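Local coordinates for SusD superfamily protein (Bacteroides fragilis, PDB 3L22) that probably binds carbohydrate at the bacterial outer membrane, as a member of the SusD family of nutrient-uptake proteins, at residues T330-A335 against S350-V355; C337-A342 against A376-I381; M255-I260 against T317-V322. All blocks are in the same frame, centred on the assembly; numbering follows the deposited sequence.

How the contacts relate
Contact 3 closes first along the chain: 255-260 follows strand 249-253, and the chain returns 57 residues later as 317-322, leading into strand 322-326, the antiparallel partner of 249-253. Strand 322-326 runs straight into helix 327-339, which both other contacts use. In contact 1, 330-335 packs on 350-355 of the next helix, 345-359, closing the connection between the two successive helices. In contact 2 the C-terminal end of helix 327-339 meets helix 374-388. The segments of contacts 1 and 2 alternate along the chain, so the two cross, and they touch where Ile381 reaches Ala335. Contact 3 lies about 30 Å, centre to centre, from contact 1.

Contact 1: residues T330-A335 against S350-V355; sequences TLLDLA and SLLKQV. With EDO (1,2-ethanediol), chain B.
Segments 330-335 and 350-355 are both helical and run nearly antiparallel, their N-to-C directions 152° apart and their axes 8.4 Å from each other at closest approach. The backbones come nearest at Ala335 and Leu351, whose CA atoms are 5.5 Å apart; the small Ala335 side chain, with its CB against the CB of Leu351, is consistent with the close approach here. No hydrogen bond joins the two segments, and the interface is mainly apolar packing.

Leu331 and Leu351 carry much of it. Leu331 CD2 meets CD2 of Leu351 at 3.8 Å, and both Leu331 methyls lie against the amide of Gln354, CD1 nearest its OE1; the glutamine side chain crosses that of Leu331 at about a right angle and edges the contact. Chi1 of -68° sets Leu351 CG anti to its carbonyl carbon, on the Leu334 side, and CD1 beyond it sits against Leu334 CB and the backbone N of Ala335. The tightest spot is one turn on, where Val355 CG2 presses on Leu331 CB at 3.5 Å, closer than usual for two carbons. The other branch, Val355 CG1, faces CG and CD1 of Leu332, so the valine straddles two consecutive leucines. Leu332 CD2 then reaches CD1 of Leu352 at 3.8 Å.

Beyond the pair, Leu352 and Val355 also touch helix 374-388, and Asp333, pointing away from the interface, forms a salt bridge with Lys385 of that helix. A bound 1,2-ethanediol lies beside this aspartate, with its O1 3.0 Å from Asp333 OD1. Two successive helices packed antiparallel through leucines and Val355, with a small residue at the close approach, make a helical hairpin, consistent with the TPR-like helical architecture of SusD proteins.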
loop_
_atom_site.group_PDB
_atom_site.type_symbol
_atom_site.label_atom_id
_atom_site.label_comp_id
_atom_site.label_asym_id
_atom_site.label_seq_id
_atom_site.Cartn_x
_atom_site.Cartn_y
_atom_site.Cartn_z
ATOM N N THR A 330 -3.128 5.703 10.350
ATOM C CA THR A 330 -2.417 6.832 10.956
ATOM C C THR A 330 -2.165 6.522 12.432
ATOM O O THR A 330 -1.049 6.633 12.910
ATOM C CB THR A 330 -3.218 8.123 10.865
ATOM O OG1 THR A 330 -3.709 8.312 9.522
ATOM C CG2 THR A 330 -2.377 9.355 11.368
ATOM N N LEU A 331 -3.207 6.097 13.131
ATOM C CA LEU A 331 -3.134 5.838 14.577
ATOM C C LEU A 331 -2.249 4.636 14.956
ATOM O O LEU A 331 -1.443 4.732 15.883
ATOM C CB LEU A 331 -4.567 5.671 15.139
ATOM C CG LEU A 331 -5.467 6.938 15.075
ATOM C CD1 LEU A 331 -6.896 6.637 15.518
ATOM C CD2 LEU A 331 -4.905 8.106 15.887
ATOM N N LEU A 332 -2.412 3.524 14.256
ATOM C CA LEU A 332 -1.623 2.353 14.538
ATOM C C LEU A 332 -0.169 2.520 14.105
ATOM O O LEU A 332 0.703 1.993 14.760
ATOM C CB LEU A 332 -2.245 1.089 13.913
ATOM C CG LEU A 332 -3.552 0.554 14.491
ATOM C CD1 LEU A 332 -3.998 -0.705 13.728
ATOM C CD2 LEU A 332 -3.472 0.301 16.015
ATOM N N ASP A 333 0.098 3.245 13.019
ATOM C CA ASP A 333 1.476 3.561 12.624
ATOM C C ASP A 333 2.128 4.434 13.723
ATOM O O ASP A 333 3.253 4.157 14.167
ATOM C CB ASP A 333 1.556 4.321 11.274
ATOM C CG ASP A 333 1.256 3.430 10.011
ATOM O OD1 ASP A 333 1.219 2.213 10.116
ATOM O OD2 ASP A 333 1.019 4.019 8.904
ATOM N N LEU A 334 1.428 5.502 14.129
ATOM C CA LEU A 334 1.892 6.341 15.252
ATOM C C LEU A 334 2.105 5.524 16.522
ATOM O O LEU A 334 3.101 5.699 17.210
ATOM C CB LEU A 334 0.942 7.522 15.511
ATOM C CG LEU A 334 1.008 8.663 14.491
ATOM C CD1 LEU A 334 -0.160 9.669 14.716
ATOM C CD2 LEU A 334 2.368 9.369 14.540
ATOM N N ALA A 335 1.203 4.590 16.816
ATOM C CA ALA A 335 1.387 3.715 17.989
ATOM C C ALA A 335 2.720 2.979 17.864
ATOM O O ALA A 335 3.471 2.935 18.830
ATOM C CB ALA A 335 0.248 2.708 18.092
ATOM N N SER A 350 -2.437 4.771 24.268
ATOM C CA SER A 350 -3.647 5.571 24.027
ATOM C C SER A 350 -4.052 5.503 22.546
ATOM O O SER A 350 -5.241 5.393 22.231
ATOM C CB SER A 350 -3.484 7.013 24.512
ATOM O OG SER A 350 -2.776 7.788 23.572
ATOM N N LEU A 351 -3.064 5.505 21.645
ATOM C CA LEU A 351 -3.317 5.376 20.208
ATOM C C LEU A 351 -3.917 3.991 19.873
ATOM O O LEU A 351 -4.929 3.910 19.157
ATOM C CB LEU A 351 -2.026 5.638 19.410
ATOM C CG LEU A 351 -1.468 7.070 19.434
ATOM C CD1 LEU A 351 -0.001 7.164 18.956
ATOM C CD2 LEU A 351 -2.361 8.058 18.661
ATOM N N LEU A 352 -3.303 2.917 20.396
ATOM C CA LEU A 352 -3.824 1.537 20.234
ATOM C C LEU A 352 -5.262 1.453 20.726
ATOM O O LEU A 352 -6.125 0.911 20.029
ATOM C CB LEU A 352 -2.962 0.487 20.963
ATOM C CG LEU A 352 -3.391 -0.984 20.902
ATOM C CD1 LEU A 352 -3.577 -1.426 19.415
ATOM C CD2 LEU A 352 -2.409 -1.908 21.634
ATOM N N LYS A 353 -5.544 2.030 21.890
ATOM C CA LYS A 353 -6.889 1.961 22.440
ATOM C C LYS A 353 -7.927 2.636 21.529
ATOM O O LYS A 353 -9.059 2.138 21.400
ATOM C CB LYS A 353 -6.941 2.527 23.855
ATOM C CG LYS A 353 -6.302 1.613 24.884
ATOM C CD LYS A 353 -6.019 2.302 26.200
ATOM C CE LYS A 353 -7.275 2.406 27.077
ATOM N NZ LYS A 353 -7.004 2.564 28.554
ATOM N N GLN A 354 -7.573 3.738 20.873
ATOM C CA GLN A 354 -8.533 4.365 19.978
ATOM C C GLN A 354 -8.986 3.420 18.884
ATOM O O GLN A 354 -10.184 3.314 18.603
ATOM C CB GLN A 354 -7.976 5.604 19.268
ATOM C CG GLN A 354 -7.800 6.797 20.106
ATOM C CD GLN A 354 -7.378 8.008 19.277
ATOM O OE1 GLN A 354 -8.089 8.428 18.347
ATOM N NE2 GLN A 354 -6.224 8.567 19.609
ATOM N N VAL A 355 -8.030 2.746 18.260
ATOM C CA VAL A 355 -8.363 1.886 17.133
ATOM C C VAL A 355 -9.084 0.629 17.613
ATOM O O VAL A 355 -10.152 0.307 17.081
ATOM C CB VAL A 355 -7.141 1.544 16.288
ATOM C CG1 VAL A 355 -7.499 0.519 15.175
ATOM C CG2 VAL A 355 -6.535 2.857 15.684
HETATM C C1 EDO B . 2.575 0.854 7.177
HETATM O O1 EDO B . 1.187 0.827 7.430
HETATM C C2 EDO B . 2.986 -0.004 5.970
HETATM O O2 EDO B . 4.448 0.034 5.997
#

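Contact 2: residues C337-A342 against A376-I381; sequences CYANKA and ALKEAI. With EDO (1,2-ethanediol), chain C.
A lysine ammonium closes over a backbone carbonyl here: Lys378 NZ donates a hydrogen bond of 3.0 Å to the backbone O of Ala339, near the C-terminal end of helix 327-339. This is helix-to-helix packing consistent with the TPR-like helical region of SusD proteins, joining that end to helix 374-388. The donor does not approach in the carbonyl plane but stands above it, 46° out, with a C=O...N angle of 133°. Near a helix C-terminal end, the partial negative charge there would be expected to add to the attraction for the ammonium.

Lys378 gets there with an extended chain that bends only at its last torsion, chi4 63°, turning NZ onto the carbonyl. Along the way its CG packs 4.1 Å from Ala339 CB, and its CE lies 3.6 Å from Asn340 OD1, the two side chains crossing at about a right angle. The amide nitrogen of Asn340 is held by its own helix, ND2 bonding to the backbone O of Glu336.

At the far end of 376-381, Ala376 N donates to O2 of a 1,2-ethanediol at 3.0 Å; the diol, probably from the crystallisation liquor, also bonds Ser373 O.

Next to the lysine hydrogen bond, the Ala339 methyl takes the apolar contacts. The backbones are nearest at Ala339 and Lys378, with CA atoms 6.4 Å apart. Leu377 touches the methyl more loosely, CD2 4.4 Å from Ala339 CB. Ile381 also packs on Ala335 and Glu336, and its CD1 touches Ala339 CB at 3.8 Å.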
loop_
_atom_site.group_PDB
_atom_site.type_symbol
_atom_site.label_atom_id
_atom_site.label_comp_id
_atom_site.label_asym_id
_atom_site.label_seq_id
_atom_site.Cartn_x
_atom_site.Cartn_y
_atom_site.Cartn_z
ATOM N N CYS A 337 5.406 3.812 16.111
ATOM C CA CYS A 337 6.499 4.773 16.276
ATOM C C CYS A 337 6.759 5.103 17.742
ATOM O O CYS A 337 7.900 5.066 18.212
ATOM C CB CYS A 337 6.209 6.061 15.537
ATOM S SG CYS A 337 6.112 5.819 13.765
ATOM N N TYR A 338 5.697 5.396 18.477
ATOM C CA TYR A 338 5.847 5.766 19.889
ATOM C C TYR A 338 6.319 4.582 20.748
ATOM O O TYR A 338 7.086 4.794 21.678
ATOM C CB TYR A 338 4.543 6.385 20.462
ATOM C CG TYR A 338 4.354 7.864 20.204
ATOM C CD1 TYR A 338 5.019 8.815 20.977
ATOM C CD2 TYR A 338 3.513 8.311 19.195
ATOM C CE1 TYR A 338 4.842 10.201 20.750
ATOM C CE2 TYR A 338 3.330 9.667 18.960
ATOM C CZ TYR A 338 4.012 10.608 19.734
ATOM O OH TYR A 338 3.842 11.946 19.493
ATOM N N ALA A 339 5.907 3.355 20.408
ATOM C CA ALA A 339 6.393 2.167 21.122
ATOM C C ALA A 339 7.908 1.959 20.927
ATOM O O ALA A 339 8.532 1.270 21.731
ATOM C CB ALA A 339 5.633 0.921 20.706
ATOM N N ASN A 340 8.470 2.508 19.843
ATOM C CA ASN A 340 9.911 2.433 19.567
ATOM C C ASN A 340 10.686 3.617 20.136
ATOM O O ASN A 340 11.858 3.727 19.882
ATOM C CB ASN A 340 10.165 2.332 18.068
ATOM C CG ASN A 340 9.985 0.949 17.548
ATOM O OD1 ASN A 340 10.823 0.103 17.784
ATOM N ND2 ASN A 340 8.911 0.708 16.832
ATOM N N LYS A 341 10.037 4.480 20.916
ATOM C CA LYS A 341 10.611 5.738 21.371
ATOM C C LYS A 341 10.667 5.716 22.910
ATOM O O LYS A 341 9.697 5.317 23.564
ATOM C CB LYS A 341 9.731 6.865 20.798
ATOM C CG LYS A 341 10.194 8.252 21.094
ATOM C CD LYS A 341 9.226 9.297 20.550
ATOM C CE LYS A 341 9.540 10.656 21.151
ATOM N NZ LYS A 341 10.929 11.049 20.767
ATOM N N ALA A 342 11.834 6.054 23.487
ATOM C CA ALA A 342 12.010 6.143 24.928
ATOM C C ALA A 342 10.951 7.094 25.506
ATOM O O ALA A 342 10.790 8.209 25.009
ATOM C CB ALA A 342 13.456 6.684 25.274
ATOM N N ALA A 376 5.345 -7.041 24.566
ATOM C CA ALA A 376 3.921 -7.311 24.565
ATOM C C ALA A 376 3.135 -6.192 23.934
ATOM O O ALA A 376 2.161 -6.450 23.196
ATOM C CB ALA A 376 3.388 -7.599 25.986
ATOM N N LEU A 377 3.563 -4.960 24.208
ATOM C CA LEU A 377 2.931 -3.775 23.621
ATOM C C LEU A 377 3.159 -3.739 22.116
ATOM O O LEU A 377 2.230 -3.529 21.359
ATOM C CB LEU A 377 3.441 -2.472 24.262
ATOM C CG LEU A 377 2.939 -1.132 23.680
ATOM C CD1 LEU A 377 1.388 -1.086 23.665
ATOM C CD2 LEU A 377 3.526 0.059 24.494
ATOM N N LYS A 378 4.385 -3.920 21.679
ATOM C CA LYS A 378 4.647 -3.947 20.238
ATOM C C LYS A 378 3.840 -5.030 19.537
ATOM O O LYS A 378 3.229 -4.791 18.479
ATOM C CB LYS A 378 6.125 -4.140 19.956
ATOM C CG LYS A 378 6.967 -2.901 20.325
ATOM C CD LYS A 378 8.412 -3.050 19.942
ATOM C CE LYS A 378 9.269 -1.833 20.339
ATOM N NZ LYS A 378 9.302 -1.660 21.809
ATOM N N GLU A 379 3.807 -6.217 20.121
ATOM C CA GLU A 379 3.054 -7.308 19.518
ATOM C C GLU A 379 1.557 -6.996 19.440
ATOM O O GLU A 379 0.919 -7.331 18.459
ATOM C CB GLU A 379 3.280 -8.586 20.295
ATOM C CG GLU A 379 2.574 -9.794 19.693
ATOM C CD GLU A 379 3.213 -11.163 20.101
ATOM O OE1 GLU A 379 4.493 -11.250 20.187
ATOM O OE2 GLU A 379 2.401 -12.117 20.350
ATOM N N ALA A 380 1.006 -6.340 20.463
ATOM C CA ALA A 380 -0.405 -5.949 20.412
ATOM C C ALA A 380 -0.659 -4.952 19.279
ATOM O O ALA A 380 -1.696 -4.995 18.635
ATOM C CB ALA A 380 -0.862 -5.345 21.761
ATOM N N ILE A 381 0.285 -4.054 19.046
ATOM C CA ILE A 381 0.152 -3.095 17.942
ATOM C C ILE A 381 0.253 -3.815 16.590
ATOM O O ILE A 381 -0.599 -3.592 15.711
ATOM C CB ILE A 381 1.202 -1.954 18.040
ATOM C CG1 ILE A 381 0.935 -1.099 19.297
ATOM C CG2 ILE A 381 1.194 -1.097 16.722
ATOM C CD1 ILE A 381 2.121 -0.231 19.771
HETATM C C1 EDO C . 4.885 -6.411 29.231
HETATM O O1 EDO C . 3.495 -6.620 28.818
HETATM C C2 EDO C . 6.114 -7.186 28.712
HETATM O O2 EDO C . 6.425 -7.418 27.308
#

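Contact 3: residues M255-I260 against T317-V322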
loop_
_atom_site.group_PDB
_atom_site.type_symbol
_atom_site.label_atom_id
_atom_site.label_comp_id
_atom_site.label_asym_id
_atom_site.label_seq_id
_atom_site.Cartn_x
_atom_site.Cartn_y
_atom_site.Cartn_z
HETATM N N MSE A 255 -13.158 3.725 -8.543
HETATM C CA MSE A 255 -13.523 2.949 -9.726
HETATM C C MSE A 255 -14.798 3.533 -10.316
HETATM O O MSE A 255 -15.645 4.073 -9.579
HETATM C CB MSE A 255 -13.847 1.536 -9.296
HETATM C CG MSE A 255 -12.724 0.749 -8.709
HETATM SE SE MSE A 255 -11.434 0.322 -10.095
HETATM C CE MSE A 255 -9.985 -0.361 -8.937
ATOM N N ALA A 256 -14.958 3.351 -11.618
ATOM C CA ALA A 256 -16.125 3.724 -12.360
ATOM C C ALA A 256 -16.402 2.608 -13.358
ATOM O O ALA A 256 -15.487 1.870 -13.758
ATOM C CB ALA A 256 -15.918 5.080 -13.089
ATOM N N ASP A 257 -17.664 2.501 -13.778
ATOM C CA ASP A 257 -18.088 1.412 -14.652
ATOM C C ASP A 257 -17.183 1.282 -15.874
ATOM O O ASP A 257 -16.938 0.192 -16.342
ATOM C CB ASP A 257 -19.522 1.597 -15.132
ATOM C CG ASP A 257 -20.562 1.471 -14.013
ATOM O OD1 ASP A 257 -20.388 0.681 -13.066
ATOM O OD2 ASP A 257 -21.590 2.181 -14.090
ATOM N N THR A 258 -16.686 2.404 -16.375
ATOM C CA THR A 258 -15.937 2.428 -17.594
ATOM C C THR A 258 -14.431 2.207 -17.380
ATOM O O THR A 258 -13.683 2.295 -18.321
ATOM C CB THR A 258 -16.156 3.813 -18.276
ATOM O OG1 THR A 258 -15.692 4.852 -17.390
ATOM C CG2 THR A 258 -17.650 4.007 -18.645
ATOM N N ASN A 259 -13.954 1.989 -16.156
ATOM C CA ASN A 259 -12.508 1.798 -15.944
ATOM C C ASN A 259 -12.178 0.710 -14.933
ATOM O O ASN A 259 -11.064 0.667 -14.427
ATOM C CB ASN A 259 -11.826 3.130 -15.582
ATOM C CG ASN A 259 -12.247 3.689 -14.180
ATOM O OD1 ASN A 259 -12.410 2.948 -13.211
ATOM N ND2 ASN A 259 -12.378 5.002 -14.088
ATOM N N ILE A 260 -13.155 -0.151 -14.626
ATOM C CA ILE A 260 -12.921 -1.274 -13.709
ATOM C C ILE A 260 -11.868 -2.258 -14.273
ATOM O O ILE A 260 -11.661 -2.312 -15.497
ATOM C CB ILE A 260 -14.214 -2.023 -13.343
ATOM C CG1 ILE A 260 -15.012 -2.416 -14.618
ATOM C CG2 ILE A 260 -15.055 -1.191 -12.358
ATOM C CD1 ILE A 260 -16.019 -3.528 -14.459
ATOM N N THR A 317 -19.920 -5.734 -10.123
ATOM C CA THR A 317 -19.680 -4.368 -10.623
ATOM C C THR A 317 -18.221 -3.944 -10.534
ATOM O O THR A 317 -17.766 -3.129 -11.324
ATOM C CB THR A 317 -20.520 -3.342 -9.871
ATOM O OG1 THR A 317 -19.951 -3.148 -8.567
ATOM C CG2 THR A 317 -22.058 -3.764 -9.833
ATOM N N LYS A 318 -17.514 -4.511 -9.573
ATOM C CA LYS A 318 -16.129 -4.215 -9.271
ATOM C C LYS A 318 -15.931 -2.752 -8.836
ATOM O O LYS A 318 -14.794 -2.212 -8.905
ATOM C CB LYS A 318 -15.181 -4.595 -10.420
ATOM C CG LYS A 318 -15.436 -5.939 -11.058
ATOM C CD LYS A 318 -14.271 -6.330 -12.008
ATOM C CE LYS A 318 -14.627 -7.378 -13.080
ATOM N NZ LYS A 318 -13.362 -7.883 -13.763
ATOM N N LEU A 319 -17.003 -2.120 -8.343
ATOM C CA LEU A 319 -16.974 -0.662 -8.109
ATOM C C LEU A 319 -16.360 -0.276 -6.762
ATOM O O LEU A 319 -16.188 0.905 -6.488
ATOM C CB LEU A 319 -18.358 -0.054 -8.227
ATOM C CG LEU A 319 -18.914 0.041 -9.645
ATOM C CD1 LEU A 319 -20.408 0.305 -9.635
ATOM C CD2 LEU A 319 -18.142 1.151 -10.404
ATOM N N GLN A 320 -16.025 -1.239 -5.918
ATOM C CA GLN A 320 -15.468 -0.885 -4.615
ATOM C C GLN A 320 -14.109 -0.216 -4.776
ATOM O O GLN A 320 -13.237 -0.710 -5.516
ATOM C CB GLN A 320 -15.383 -2.085 -3.693
ATOM C CG GLN A 320 -16.771 -2.580 -3.269
ATOM C CD GLN A 320 -16.776 -3.986 -2.610
ATOM O OE1 GLN A 320 -16.417 -5.013 -3.233
ATOM N NE2 GLN A 320 -17.225 -4.037 -1.362
ATOM N N TRP A 321 -13.942 0.914 -4.105
ATOM C CA TRP A 321 -12.666 1.634 -4.108
ATOM C C TRP A 321 -11.576 0.873 -3.336
ATOM O O TRP A 321 -11.873 0.117 -2.401
ATOM C CB TRP A 321 -12.850 2.999 -3.465
ATOM C CG TRP A 321 -13.694 3.983 -4.242
ATOM C CD1 TRP A 321 -14.597 3.718 -5.253
ATOM C CD2 TRP A 321 -13.769 5.379 -4.006
ATOM N NE1 TRP A 321 -15.170 4.878 -5.691
ATOM C CE2 TRP A 321 -14.687 5.917 -4.938
ATOM C CE3 TRP A 321 -13.132 6.246 -3.108
ATOM C CZ2 TRP A 321 -15.014 7.275 -4.966
ATOM C CZ3 TRP A 321 -13.464 7.611 -3.156
ATOM C CH2 TRP A 321 -14.375 8.099 -4.089
ATOM N N VAL A 322 -10.328 1.030 -3.786
ATOM C CA VAL A 322 -9.179 0.444 -3.159
ATOM C C VAL A 322 -8.644 1.477 -2.166
ATOM O O VAL A 322 -8.205 2.559 -2.565
ATOM C CB VAL A 322 -8.130 0.055 -4.207
ATOM C CG1 VAL A 322 -6.834 -0.569 -3.555
ATOM C CG2 VAL A 322 -8.793 -0.921 -5.218
HETATM O O HOH W 1 -17.127 3.330 -7.472
HETATM O O HOH W 2 -19.273 -1.902 -13.190
#
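Met255, a selenomethionine, faces 317-322 as the first residue of its segment. Its CG lies over backbone oxygens, 3.5 Å from Gln320 O and 3.6 Å from Lys318 O. Chi2 (-70°) bends the chain at SE; CE beyond it packs on Val322 CG2. Met255 O shares a water with Leu319 O; the water donates to both and accepts a weak bond from Trp321 NE1, lying in plane at the indole edge.

At Ala256 the backbone N bonds to Asn259 OD1, and Asn259 N returns to Ala256 O, so the segment turns back on itself. Asp257 brings OD1 within 3.5 Å of both Leu319 methyls; a second water, 2.8 Å from OD1, links it to Thr317 O. Ile260 closes the segment: CG2 sits 3.5 Å from Thr317 O, and its side chain crosses that of Lys318 at about a right angle. Lys318 continues to a salt bridge with Glu269.

Across from it, Thr317 OG1 accepts from Leu319 N at 3.1 Å, an ST turn, and also hydrogen-bonds Asp314. Together these are water-bridged surface loops at the end of the two-stranded antiparallel sheet 249-253/322-326, whose backbone bonding includes Val322 with Leu253.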